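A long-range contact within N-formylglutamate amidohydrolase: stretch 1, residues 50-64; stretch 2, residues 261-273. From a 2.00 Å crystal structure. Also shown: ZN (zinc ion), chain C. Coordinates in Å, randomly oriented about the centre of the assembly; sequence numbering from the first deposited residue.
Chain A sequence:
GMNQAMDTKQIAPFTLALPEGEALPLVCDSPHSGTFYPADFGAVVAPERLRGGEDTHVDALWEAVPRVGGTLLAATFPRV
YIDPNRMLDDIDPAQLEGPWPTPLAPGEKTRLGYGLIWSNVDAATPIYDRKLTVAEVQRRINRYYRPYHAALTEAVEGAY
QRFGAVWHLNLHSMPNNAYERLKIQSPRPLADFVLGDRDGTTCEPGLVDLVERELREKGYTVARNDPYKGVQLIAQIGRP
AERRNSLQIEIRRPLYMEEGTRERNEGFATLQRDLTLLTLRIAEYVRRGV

Stretch 1 (50-64) LRGGEDTHVDALWEA
Stretch 2 (261-273) TRERNEGFATLQR

The R262 guanidinium is gathered in by backbone carbonyls of a 3-10 segment, residues 51-53, and the loop after it. NH1 of R262 lies 2.9 Å from G52 O and 2.7 Å from E54 O, the latter at a poor angle for a hydrogen bond. One face of the guanidinium covers R51 C and G52 CA. R262 has phi/psi 70/14, chi1 m, chi2 m and chi3 near 103°. Its CB points toward stretch 1, and T56 OG1 sits 3.2 Å from its CD. T56 OG1 donates to E54 OE1 at 2.7 Å.

A type II turn runs from D55 to V58. The CA-to-CB bond of D55 points away from stretch 2; its OD2 binds the zinc at 2.1 Å. H57, phi/psi 66/2 and chi1 m, is the N-cap of helix 58-61. Its NE2 donates to R262 O at 2.9 Å. R264 CG lies over the H57 ring face, 3.8 Å from the centroid. R264 is extended, chi1 m, chi2 t, chi3 t.

A helix follows and continues past R273, with N265 OD1 accepting from G267 N at 2.9 Å. CA atoms of L61 and Q272 are 4.8 Å apart. L61 (m, t) places CD2 3.5 Å from F268 CE1 and 3.8 Å from L271 CD2. Q272 (chi1 t, chi2 t) donates NE2 to A60 O at 2.7 Å and 163°.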

# COMPACT_ATOMS: atom_id res chain seq x y z
N LEU A 50 14.21 -1.03 -11.59
CA LEU A 50 12.79 -1.28 -11.24
C LEU A 50 12.54 -1.32 -9.73
O LEU A 50 11.50 -0.86 -9.24
CB LEU A 50 12.36 -2.61 -11.86
CG LEU A 50 12.47 -2.69 -13.40
CD1 LEU A 50 12.23 -4.12 -13.93
CD2 LEU A 50 11.51 -1.70 -14.03
N ARG A 51 13.50 -1.89 -9.00
CA ARG A 51 13.47 -1.94 -7.55
C ARG A 51 13.13 -0.55 -6.95
O ARG A 51 12.58 -0.49 -5.83
CB ARG A 51 14.79 -2.53 -7.00
CG ARG A 51 14.90 -4.04 -7.31
CD ARG A 51 16.06 -4.69 -6.60
NE ARG A 51 16.05 -4.47 -5.14
CZ ARG A 51 15.28 -5.12 -4.27
NH1 ARG A 51 14.43 -6.04 -4.69
NH2 ARG A 51 15.32 -4.84 -2.98
N GLY A 52 13.39 0.52 -7.71
CA GLY A 52 12.91 1.88 -7.40
C GLY A 52 11.53 1.96 -6.78
O GLY A 52 11.41 2.31 -5.61
N GLY A 53 10.49 1.60 -7.55
CA GLY A 53 9.05 1.65 -7.13
C GLY A 53 8.58 0.66 -6.07
O GLY A 53 7.37 0.59 -5.76
N GLU A 54 9.51 -0.13 -5.51
CA GLU A 54 9.20 -1.00 -4.42
C GLU A 54 9.07 -0.22 -3.12
O GLU A 54 9.94 0.56 -2.77
CB GLU A 54 10.32 -1.99 -4.15
CG GLU A 54 10.67 -2.95 -5.18
CD GLU A 54 11.83 -3.82 -4.74
OE1 GLU A 54 12.37 -3.64 -3.62
OE2 GLU A 54 12.19 -4.70 -5.53
N ASP A 55 8.00 -0.46 -2.41
CA ASP A 55 7.91 -0.13 -1.00
C ASP A 55 8.54 -1.26 -0.14
O ASP A 55 7.85 -1.92 0.64
CB ASP A 55 6.48 0.04 -0.57
CG ASP A 55 5.77 1.10 -1.31
OD1 ASP A 55 6.28 1.58 -2.37
OD2 ASP A 55 4.65 1.35 -0.85
N THR A 56 9.85 -1.40 -0.28
CA THR A 56 10.60 -2.55 0.28
C THR A 56 10.50 -2.60 1.81
O THR A 56 10.52 -1.55 2.51
CB THR A 56 12.09 -2.51 -0.18
OG1 THR A 56 12.15 -1.98 -1.49
CG2 THR A 56 12.78 -3.88 -0.13
N HIS A 57 10.37 -3.84 2.31
CA HIS A 57 10.31 -4.18 3.74
C HIS A 57 9.08 -3.68 4.51
O HIS A 57 9.02 -3.88 5.71
CB HIS A 57 11.54 -3.67 4.48
CG HIS A 57 12.83 -3.99 3.83
ND1 HIS A 57 13.21 -5.28 3.53
CD2 HIS A 57 13.86 -3.19 3.45
CE1 HIS A 57 14.41 -5.25 2.95
NE2 HIS A 57 14.83 -4.00 2.91
N VAL A 58 8.13 -3.02 3.85
CA VAL A 58 6.97 -2.40 4.55
C VAL A 58 6.15 -3.42 5.27
O VAL A 58 5.65 -3.20 6.38
CB VAL A 58 6.07 -1.56 3.58
CG1 VAL A 58 4.71 -1.32 4.19
CG2 VAL A 58 6.79 -0.25 3.31
N ASP A 59 6.08 -4.59 4.68
CA ASP A 59 5.41 -5.70 5.37
C ASP A 59 6.11 -6.15 6.66
O ASP A 59 5.43 -6.46 7.63
CB ASP A 59 5.15 -6.84 4.41
CG ASP A 59 6.38 -7.52 3.95
OD1 ASP A 59 7.38 -6.85 3.58
OD2 ASP A 59 6.34 -8.76 3.97
N ALA A 60 7.45 -6.17 6.68
CA ALA A 60 8.23 -6.55 7.89
C ALA A 60 8.17 -5.44 8.94
O ALA A 60 8.19 -5.73 10.14
CB ALA A 60 9.70 -6.87 7.52
N LEU A 61 8.06 -4.17 8.50
CA LEU A 61 7.93 -3.02 9.42
C LEU A 61 6.67 -3.17 10.25
O LEU A 61 6.68 -2.89 11.45
CB LEU A 61 7.87 -1.68 8.70
CG LEU A 61 9.18 -1.05 8.16
CD1 LEU A 61 8.81 0.21 7.38
CD2 LEU A 61 10.15 -0.75 9.30
N TRP A 62 5.61 -3.66 9.61
CA TRP A 62 4.35 -3.87 10.31
C TRP A 62 4.08 -5.28 10.76
O TRP A 62 2.91 -5.68 10.92
CB TRP A 62 3.21 -3.35 9.44
CG TRP A 62 3.23 -1.86 9.15
CD1 TRP A 62 3.86 -1.24 8.10
CD2 TRP A 62 2.51 -0.82 9.86
NE1 TRP A 62 3.59 0.12 8.12
CE2 TRP A 62 2.75 0.39 9.17
CE3 TRP A 62 1.69 -0.80 10.99
CZ2 TRP A 62 2.22 1.62 9.59
CZ3 TRP A 62 1.16 0.45 11.43
CH2 TRP A 62 1.43 1.62 10.71
N GLU A 63 5.13 -6.06 10.98
CA GLU A 63 4.96 -7.46 11.47
C GLU A 63 4.03 -7.66 12.69
O GLU A 63 3.41 -8.67 12.76
CB GLU A 63 6.32 -8.11 11.79
CG GLU A 63 7.07 -7.41 12.87
CD GLU A 63 8.02 -8.30 13.62
OE1 GLU A 63 8.49 -9.30 13.04
OE2 GLU A 63 8.30 -7.97 14.80
N ALA A 64 3.94 -6.69 13.59
CA ALA A 64 3.08 -6.72 14.83
C ALA A 64 1.60 -6.91 14.61
O ALA A 64 0.90 -7.30 15.52
CB ALA A 64 3.24 -5.44 15.59
N THR A 261 20.66 0.91 -2.27
CA THR A 261 20.81 -0.56 -2.15
C THR A 261 19.50 -1.27 -1.76
O THR A 261 19.37 -2.49 -1.91
CB THR A 261 21.96 -0.92 -1.18
OG1 THR A 261 21.61 -0.62 0.18
CG2 THR A 261 23.22 -0.11 -1.52
N ARG A 262 18.51 -0.49 -1.30
CA ARG A 262 17.20 -0.98 -0.76
C ARG A 262 17.36 -1.69 0.59
O ARG A 262 16.44 -2.37 1.06
CB ARG A 262 16.45 -1.91 -1.71
CG ARG A 262 16.01 -1.39 -3.10
CD ARG A 262 14.62 -0.71 -3.06
NE ARG A 262 14.79 0.74 -3.10
CZ ARG A 262 13.82 1.64 -3.18
NH1 ARG A 262 12.54 1.26 -3.18
NH2 ARG A 262 14.15 2.94 -3.19
N GLU A 263 18.51 -1.53 1.23
CA GLU A 263 18.82 -2.37 2.40
C GLU A 263 18.46 -1.73 3.70
O GLU A 263 18.69 -0.54 3.89
CB GLU A 263 20.29 -2.73 2.39
CG GLU A 263 20.62 -3.64 1.22
CD GLU A 263 21.81 -4.49 1.50
OE1 GLU A 263 22.83 -3.92 1.95
OE2 GLU A 263 21.71 -5.71 1.26
N ARG A 264 17.94 -2.53 4.62
CA ARG A 264 17.56 -2.02 5.94
C ARG A 264 18.73 -1.25 6.52
O ARG A 264 19.89 -1.72 6.43
CB ARG A 264 17.17 -3.14 6.89
CG ARG A 264 15.97 -3.97 6.43
CD ARG A 264 15.70 -5.14 7.35
NE ARG A 264 14.58 -5.91 6.84
CZ ARG A 264 13.83 -6.76 7.53
NH1 ARG A 264 14.03 -6.99 8.83
NH2 ARG A 264 12.84 -7.37 6.91
N ASN A 265 18.43 -0.08 7.09
CA ASN A 265 19.44 0.72 7.79
C ASN A 265 19.24 0.67 9.29
O ASN A 265 18.46 -0.12 9.79
CB ASN A 265 19.56 2.15 7.19
CG ASN A 265 18.35 3.04 7.45
OD1 ASN A 265 17.56 2.83 8.36
ND2 ASN A 265 18.23 4.09 6.64
N GLU A 266 20.00 1.49 10.01
CA GLU A 266 19.98 1.51 11.47
C GLU A 266 18.61 1.94 12.05
O GLU A 266 18.26 1.57 13.17
CB GLU A 266 21.11 2.42 11.97
CG GLU A 266 20.98 3.88 11.50
N GLY A 267 17.84 2.70 11.27
CA GLY A 267 16.52 3.13 11.67
C GLY A 267 15.48 2.03 11.54
O GLY A 267 14.40 2.14 12.16
N PHE A 268 15.76 0.97 10.78
CA PHE A 268 14.77 -0.10 10.63
C PHE A 268 14.24 -0.61 11.98
O PHE A 268 13.04 -0.62 12.22
CB PHE A 268 15.30 -1.31 9.81
CG PHE A 268 14.24 -2.35 9.55
CD1 PHE A 268 13.41 -2.26 8.45
CD2 PHE A 268 14.02 -3.38 10.47
CE1 PHE A 268 12.38 -3.20 8.24
CE2 PHE A 268 13.00 -4.30 10.26
CZ PHE A 268 12.19 -4.22 9.13
N ALA A 269 15.15 -1.07 12.85
CA ALA A 269 14.81 -1.68 14.13
C ALA A 269 13.96 -0.79 15.02
O ALA A 269 12.94 -1.22 15.55
CB ALA A 269 16.10 -2.06 14.88
N THR A 270 14.41 0.44 15.18
CA THR A 270 13.70 1.45 15.98
C THR A 270 12.35 1.81 15.37
O THR A 270 11.35 1.95 16.10
CB THR A 270 14.60 2.73 16.26
OG1 THR A 270 14.98 3.34 15.03
CG2 THR A 270 15.83 2.33 16.98
N LEU A 271 12.25 1.88 14.03
CA LEU A 271 10.95 2.16 13.44
C LEU A 271 9.97 1.02 13.60
O LEU A 271 8.78 1.23 13.97
CB LEU A 271 11.10 2.51 11.95
CG LEU A 271 9.80 2.91 11.28
CD1 LEU A 271 9.26 4.21 11.88
CD2 LEU A 271 10.03 3.00 9.77
N GLN A 272 10.45 -0.21 13.38
CA GLN A 272 9.64 -1.41 13.55
C GLN A 272 9.13 -1.48 15.00
O GLN A 272 7.98 -1.80 15.24
CB GLN A 272 10.49 -2.66 13.27
CG GLN A 272 9.72 -3.98 13.23
CD GLN A 272 10.63 -5.17 12.92
OE1 GLN A 272 11.62 -5.40 13.62
NE2 GLN A 272 10.31 -5.90 11.86
N ARG A 273 10.00 -1.19 15.94
CA ARG A 273 9.62 -1.17 17.37
C ARG A 273 8.52 -0.12 17.62
O ARG A 273 7.47 -0.42 18.15
CB ARG A 273 10.86 -0.89 18.23
CG ARG A 273 10.55 -0.66 19.72
CD ARG A 273 10.53 0.85 20.09
NE ARG A 273 11.79 1.64 20.01
CZ ARG A 273 13.06 1.19 19.97
NH1 ARG A 273 13.40 -0.10 20.00
NH2 ARG A 273 14.05 2.09 19.90
ZN ZN C . 3.22 2.27 -2.05